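Local atomic coordinates of short chain alcohol dehydrogenase-related dehydrogenase (Sinorhizobium meliloti, PDB entry 3TPC), a protein that probably acts as an oxidoreductase of the short-chain dehydrogenase/reductase family, with the parallel-sheet Rossmann fold that members of this family use to bind a nicotinamide cofactor. Residues D[62-65]-D[66-69]. Residues are numbered along the deposited sequence; the frame is centred on the assembly and turned at random.
Sequences VTNE and ADAT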
loop_
_atom_site.group_PDB
_atom_site.type_symbol
_atom_site.label_atom_id
_atom_site.label_comp_id
_atom_site.label_asym_id
_atom_site.label_seq_id
_atom_site.Cartn_x
_atom_site.Cartn_y
_atom_site.Cartn_z
ATOM N N VAL D 62 19.631 3.646 -22.880
ATOM C CA VAL D 62 18.180 3.727 -22.685
ATOM C C VAL D 62 17.747 5.129 -22.171
ATOM O O VAL D 62 16.581 5.546 -22.278
ATOM C CB VAL D 62 17.806 2.537 -21.768
ATOM C CG1 VAL D 62 17.922 2.876 -20.274
ATOM C CG2 VAL D 62 16.519 1.990 -22.083
ATOM N N THR D 63 18.742 5.858 -21.674
ATOM C CA THR D 63 18.631 7.225 -21.141
ATOM C C THR D 63 18.740 8.385 -22.162
ATOM O O THR D 63 18.171 9.495 -21.957
ATOM C CB THR D 63 19.694 7.377 -20.045
ATOM O OG1 THR D 63 19.036 7.304 -18.766
ATOM C CG2 THR D 63 20.498 8.652 -20.165
ATOM N N ASN D 64 19.475 8.130 -23.241
ATOM C CA ASN D 64 19.668 9.072 -24.335
ATOM C C ASN D 64 18.452 9.106 -25.269
ATOM O O ASN D 64 18.008 8.067 -25.750
ATOM C CB ASN D 64 20.920 8.642 -25.106
ATOM C CG ASN D 64 21.377 9.679 -26.091
ATOM O OD1 ASN D 64 20.777 9.847 -27.152
ATOM N ND2 ASN D 64 22.464 10.367 -25.757
ATOM N N GLU D 65 17.897 10.288 -25.518
ATOM C CA GLU D 65 16.756 10.402 -26.444
ATOM C C GLU D 65 17.078 9.885 -27.868
ATOM O O GLU D 65 16.250 9.204 -28.494
ATOM C CB GLU D 65 16.215 11.842 -26.503
ATOM C CG GLU D 65 15.058 12.060 -27.512
ATOM C CD GLU D 65 14.382 13.443 -27.405
ATOM O OE1 GLU D 65 14.960 14.455 -27.877
ATOM O OE2 GLU D 65 13.253 13.523 -26.870
ATOM N N ALA D 66 18.269 10.185 -28.377
ATOM C CA ALA D 66 18.592 9.779 -29.767
ATOM C C ALA D 66 18.846 8.298 -29.933
ATOM O O ALA D 66 18.534 7.733 -30.967
ATOM C CB ALA D 66 19.744 10.608 -30.369
ATOM N N ASP D 67 19.427 7.675 -28.921
ATOM C CA ASP D 67 19.594 6.230 -28.941
ATOM C C ASP D 67 18.264 5.493 -28.909
ATOM O O ASP D 67 18.106 4.445 -29.532
ATOM C CB ASP D 67 20.409 5.775 -27.746
ATOM C CG ASP D 67 21.868 6.063 -27.904
ATOM O OD1 ASP D 67 22.230 7.081 -28.533
ATOM O OD2 ASP D 67 22.655 5.253 -27.408
ATOM N N ALA D 68 17.324 6.059 -28.171
ATOM C CA ALA D 68 16.047 5.481 -27.967
ATOM C C ALA D 68 15.192 5.714 -29.218
ATOM O O ALA D 68 14.432 4.831 -29.629
ATOM C CB ALA D 68 15.405 6.126 -26.730
ATOM N N THR D 69 15.298 6.900 -29.814
ATOM C CA THR D 69 14.606 7.123 -31.077
ATOM C C THR D 69 15.170 6.229 -32.194
ATOM O O THR D 69 14.396 5.648 -32.958
ATOM C CB THR D 69 14.624 8.573 -31.523
ATOM O OG1 THR D 69 14.113 9.405 -30.478
ATOM C CG2 THR D 69 13.732 8.737 -32.762
#
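Asn64 is the N-cap of helix 65-79, and its side-chain OD1 accepts from two amides of the first turn: Asp67 N at 3.1 Å, with an N-H...O angle of 155°, and Ala66 N at 2.8 Å, a weak, more bent bond. With CG anti to the backbone N (chi1 -169°) and beside the carbonyl carbon, the side chain lies toward the amides that follow, and OD1 meets them. The main-chain O of Asn64 accepts from Ala68 N at 3.2 Å, so one residue serves three amides of the opening turn. Without the side-chain carbonyl, as with an alanine here, the amides of Ala66 and Asp67 would probably lose their capping acceptor and the helix start fray. At the next residue, Glu65 O accepts from both Thr69 N (2.8 Å) and Thr69 OG1, which reach it from opposite faces of its carbonyl plane. This Rossmann-fold helix follows strand 56-59 and packs on helix 106-132, where Ala68 meets Asn122 and Met123 and the Glu65 carboxylate forms a salt bridge with Arg125. The Asp67 carboxylate, turned 42° from the Asn64 amide, accepts through OD2 from Asp61 N, tying the helix to the preceding loop. In the packing beside the cap, Asn64 CB lies 3.9 Å from Asp67 CB.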